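Local coordinates for programmed Cell Death Protein 5 Homolog (Leishmania major, PDB 6VMT) that is a largely helical member of the PDCD5 family that probably binds DNA, at residues S45-R51 and V83-R89. Sequence-based numbering, arbitrary orientation.
Sequences SAEGRER and VSDDTVR
Ser45 and Val83 join two helix starts through the backbone: Ser45 N donates to Val83 O over 3.0 Å in a fairly straight bond, 160° at the hydrogen. Ser45 OG also lies near that carbonyl, a weak interaction at best. Both starts are also capped by serines. Ser45 is the N-cap of helix 46-75, its OG weakly accepting from Gly48 N, while Ser84 OG caps helix 85-103, accepting from Thr87 N at 3.2 Å, and also meets the Thr87 hydroxyl. One water ties the two starts together, lying 2.8 Å from Ser45 OG and accepting from Asp85 N.

The first turns of helices 46-75 and 85-103 thus start together and run roughly parallel, 29° apart with axes 8.4 Å from each other. Long helix 12-43 leads into this corner, and Phe43 at its end shares a backbone hydrogen bond with Val83. The close approach depends on Gly48, whose CA sits 3.8 Å from Asp85 CA. Val88 closes in beside it, CG1 reaching Gly48 O and the CD methylene of Arg51.

Arg51, about a turn beyond Gly48, reaches back to Asp85. With CG anti to the backbone N (chi1 175°), the Asp85 carboxylate is carried across to meet it in a salt bridge, Arg51 NE to Asp85 OD1, whose short 2.5 Å is doubtful as an exact value. NE comes to the syn side of OD1, tilted out of the carboxylate plane. That oxygen lies in the guanidinium plane, at its edge, whereas Arg89 CB sits over one face, toward its rim, 3.9 Å from Arg51 NE. Glu47 approaches the other carboxylate oxygen, its OE1 3.5 Å from Asp85 OD2 and the two planes steeply inclined; this like-charged neighbour would probably raise the proton affinity of the pair, an effect that Arg51 should partly offset.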
ATOM      1  N   SER A  45      -1.977 -11.378  -8.503  1.00 61.27           N
ATOM      2  CA  SER A  45      -1.839 -11.700  -9.945  1.00 63.76           C
ATOM      3  C   SER A  45      -1.867 -10.398 -10.745  1.00 61.06           C
ATOM      4  O   SER A  45      -2.190  -9.342 -10.175  1.00 72.79           O
ATOM      5  CB  SER A  45      -2.919 -12.625 -10.390  1.00 63.63           C
ATOM      6  OG  SER A  45      -4.152 -11.939 -10.347  1.00 64.38           O
ATOM      7  N   ALA A  46      -1.545 -10.480 -12.027  1.00 61.99           N
ATOM      8  CA  ALA A  46      -1.271  -9.317 -12.896  1.00 59.74           C
ATOM      9  C   ALA A  46      -2.586  -8.600 -13.179  1.00 67.41           C
ATOM     10  O   ALA A  46      -2.640  -7.376 -13.017  1.00 73.81           O
ATOM     11  CB  ALA A  46      -0.599  -9.794 -14.146  1.00 61.32           C
ATOM     12  N   GLU A  47      -3.601  -9.376 -13.565  1.00 79.71           N
ATOM     13  CA  GLU A  47      -4.994  -8.921 -13.792  1.00 77.23           C
ATOM     14  C   GLU A  47      -5.480  -8.195 -12.538  1.00 72.65           C
ATOM     15  O   GLU A  47      -6.082  -7.106 -12.673  1.00 78.88           O
ATOM     16  CB  GLU A  47      -5.905 -10.116 -14.091  1.00 94.78           C
ATOM     17  CG  GLU A  47      -6.281 -10.284 -15.561  1.00116.48           C
ATOM     18  CD  GLU A  47      -7.747 -10.632 -15.828  1.00132.26           C
ATOM     19  OE1 GLU A  47      -8.390 -11.275 -14.956  1.00130.45           O
ATOM     20  OE2 GLU A  47      -8.260 -10.244 -16.908  1.00132.63           O
ATOM     21  N   GLY A  48      -5.255  -8.805 -11.371  1.00 69.86           N
ATOM     22  CA  GLY A  48      -5.758  -8.317 -10.074  1.00 63.67           C
ATOM     23  C   GLY A  48      -5.008  -7.077  -9.657  1.00 63.09           C
ATOM     24  O   GLY A  48      -5.542  -6.289  -8.871  1.00 72.27           O
ATOM     25  N   ARG A  49      -3.800  -6.911 -10.184  1.00 69.50           N
ATOM     26  CA  ARG A  49      -2.925  -5.760  -9.869  1.00 73.62           C
ATOM     27  C   ARG A  49      -3.316  -4.544 -10.712  1.00 72.94           C
ATOM     28  O   ARG A  49      -3.297  -3.434 -10.147  1.00 74.66           O
ATOM     29  CB  ARG A  49      -1.462  -6.149 -10.070  1.00 74.04           C
ATOM     30  CG  ARG A  49      -0.660  -6.118  -8.782  1.00 76.41           C
ATOM     31  CD  ARG A  49       0.363  -7.222  -8.702  1.00 87.12           C
ATOM     32  NE  ARG A  49       1.260  -7.171  -9.837  1.00 88.88           N
ATOM     33  CZ  ARG A  49       1.582  -8.202 -10.605  1.00 99.39           C
ATOM     34  NH1 ARG A  49       1.100  -9.413 -10.361  1.00 98.90           N
ATOM     35  NH2 ARG A  49       2.409  -8.009 -11.619  1.00100.17           N
ATOM     36  N   GLU A  50      -3.655  -4.737 -11.987  1.00 72.51           N
ATOM     37  CA  GLU A  50      -4.237  -3.669 -12.851  1.00 86.53           C
ATOM     38  C   GLU A  50      -5.536  -3.152 -12.218  1.00 78.22           C
ATOM     39  O   GLU A  50      -5.686  -1.925 -11.997  1.00 81.91           O
ATOM     40  CB  GLU A  50      -4.505  -4.204 -14.257  1.00 90.60           C
ATOM     41  CG  GLU A  50      -3.237  -4.652 -14.957  1.00111.48           C
ATOM     42  CD  GLU A  50      -3.415  -5.114 -16.390  1.00124.65           C
ATOM     43  OE1 GLU A  50      -4.291  -4.555 -17.086  1.00131.23           O
ATOM     44  OE2 GLU A  50      -2.676  -6.034 -16.804  1.00129.45           O
ATOM     45  N   ARG A  51      -6.441  -4.073 -11.929  1.00 68.10           N
ATOM     46  CA  ARG A  51      -7.759  -3.773 -11.336  1.00 69.64           C
ATOM     47  C   ARG A  51      -7.559  -2.844 -10.144  1.00 68.23           C
ATOM     48  O   ARG A  51      -8.316  -1.882 -10.011  1.00 78.64           O
ATOM     49  CB  ARG A  51      -8.451  -5.073 -10.926  1.00 75.22           C
ATOM     50  CG  ARG A  51      -9.776  -4.854 -10.218  1.00 84.18           C
ATOM     51  CD  ARG A  51     -10.464  -6.146  -9.839  1.00 85.17           C
ATOM     52  NE  ARG A  51     -11.088  -6.792 -10.982  1.00 93.68           N
ATOM     53  CZ  ARG A  51     -12.245  -6.438 -11.525  1.00 92.89           C
ATOM     54  NH1 ARG A  51     -12.935  -5.417 -11.046  1.00 93.64           N
ATOM     55  NH2 ARG A  51     -12.706  -7.110 -12.560  1.00 96.20           N
ATOM     56  N   VAL A  83      -2.850 -14.114  -5.356  1.00 55.80           N
ATOM     57  CA  VAL A  83      -4.282 -13.812  -5.113  1.00 46.00           C
ATOM     58  C   VAL A  83      -4.893 -13.431  -6.460  1.00 51.85           C
ATOM     59  O   VAL A  83      -4.351 -12.518  -7.131  1.00 51.68           O
ATOM     60  CB  VAL A  83      -4.366 -12.705  -4.048  1.00 44.03           C
ATOM     61  CG1 VAL A  83      -5.740 -12.130  -3.858  1.00 43.75           C
ATOM     62  CG2 VAL A  83      -3.827 -13.187  -2.728  1.00 46.82           C
ATOM     63  N   SER A  84      -5.966 -14.130  -6.847  1.00 65.77           N
ATOM     64  CA  SER A  84      -6.672 -14.041  -8.156  1.00 60.25           C
ATOM     65  C   SER A  84      -7.385 -12.696  -8.296  1.00 60.62           C
ATOM     66  O   SER A  84      -7.796 -12.178  -7.262  1.00 69.84           O
ATOM     67  CB  SER A  84      -7.670 -15.160  -8.244  1.00 65.93           C
ATOM     68  OG  SER A  84      -8.603 -15.076  -7.172  1.00 63.52           O
ATOM     69  N   ASP A  85      -7.596 -12.197  -9.525  1.00 71.90           N
ATOM     70  CA  ASP A  85      -8.466 -11.021  -9.836  1.00 75.88           C
ATOM     71  C   ASP A  85      -9.843 -11.201  -9.181  1.00 77.00           C
ATOM     72  O   ASP A  85     -10.385 -10.233  -8.635  1.00 72.76           O
ATOM     73  CB  ASP A  85      -8.636 -10.851 -11.348  1.00 84.55           C
ATOM     74  CG  ASP A  85      -9.603  -9.756 -11.781  1.00 87.66           C
ATOM     75  OD1 ASP A  85      -9.354  -8.596 -11.426  1.00 94.48           O
ATOM     76  OD2 ASP A  85     -10.593 -10.070 -12.489  1.00 84.29           O
ATOM     77  N   ASP A  86     -10.367 -12.423  -9.235  1.00 83.90           N
ATOM     78  CA  ASP A  86     -11.691 -12.813  -8.687  1.00 83.80           C
ATOM     79  C   ASP A  86     -11.723 -12.495  -7.188  1.00 66.16           C
ATOM     80  O   ASP A  86     -12.722 -11.971  -6.723  1.00 78.43           O
ATOM     81  CB  ASP A  86     -11.988 -14.288  -8.993  1.00108.23           C
ATOM     82  CG  ASP A  86     -11.547 -14.778 -10.375  1.00135.41           C
ATOM     83  OD1 ASP A  86     -10.347 -14.594 -10.732  1.00128.21           O
ATOM     84  OD2 ASP A  86     -12.396 -15.364 -11.088  1.00151.85           O
ATOM     85  N   THR A  87     -10.664 -12.802  -6.445  1.00 70.37           N
ATOM     86  CA  THR A  87     -10.571 -12.511  -4.985  1.00 63.89           C
ATOM     87  C   THR A  87     -10.372 -11.011  -4.760  1.00 66.24           C
ATOM     88  O   THR A  87     -10.941 -10.479  -3.787  1.00 68.33           O
ATOM     89  CB  THR A  87      -9.439 -13.282  -4.297  1.00 65.24           C
ATOM     90  OG1 THR A  87      -9.503 -14.681  -4.582  1.00 63.05           O
ATOM     91  CG2 THR A  87      -9.494 -13.120  -2.800  1.00 62.26           C
ATOM     92  N   VAL A  88      -9.589 -10.342  -5.608  1.00 65.14           N
ATOM     93  CA  VAL A  88      -9.418  -8.864  -5.527  1.00 61.48           C
ATOM     94  C   VAL A  88     -10.802  -8.216  -5.656  1.00 64.42           C
ATOM     95  O   VAL A  88     -11.221  -7.495  -4.722  1.00 69.34           O
ATOM     96  CB  VAL A  88      -8.449  -8.356  -6.605  1.00 64.41           C
ATOM     97  CG1 VAL A  88      -8.474  -6.842  -6.724  1.00 63.89           C
ATOM     98  CG2 VAL A  88      -7.032  -8.844  -6.347  1.00 65.62           C
ATOM     99  N   ARG A  89     -11.489  -8.492  -6.764  1.00 60.94           N
ATOM    100  CA  ARG A  89     -12.837  -7.939  -7.082  1.00 64.85           C
ATOM    101  C   ARG A  89     -13.745  -8.149  -5.870  1.00 53.43           C
ATOM    102  O   ARG A  89     -14.322  -7.181  -5.400  1.00 63.61           O
ATOM    103  CB  ARG A  89     -13.337  -8.573  -8.381  1.00 77.75           C
ATOM    104  CG  ARG A  89     -14.794  -8.993  -8.374  1.00 88.57           C
ATOM    105  CD  ARG A  89     -15.373  -9.218  -9.760  1.00 92.83           C
ATOM    106  NE  ARG A  89     -16.831  -9.149  -9.669  1.00116.48           N
ATOM    107  CZ  ARG A  89     -17.560  -8.047  -9.400  1.00118.58           C
ATOM    108  NH1 ARG A  89     -16.999  -6.864  -9.202  1.00115.39           N
ATOM    109  NH2 ARG A  89     -18.876  -8.133  -9.334  1.00120.77           N
TER
HETATM  110  O   HOH W   1      -5.802 -13.808 -11.719  1.00 56.85           O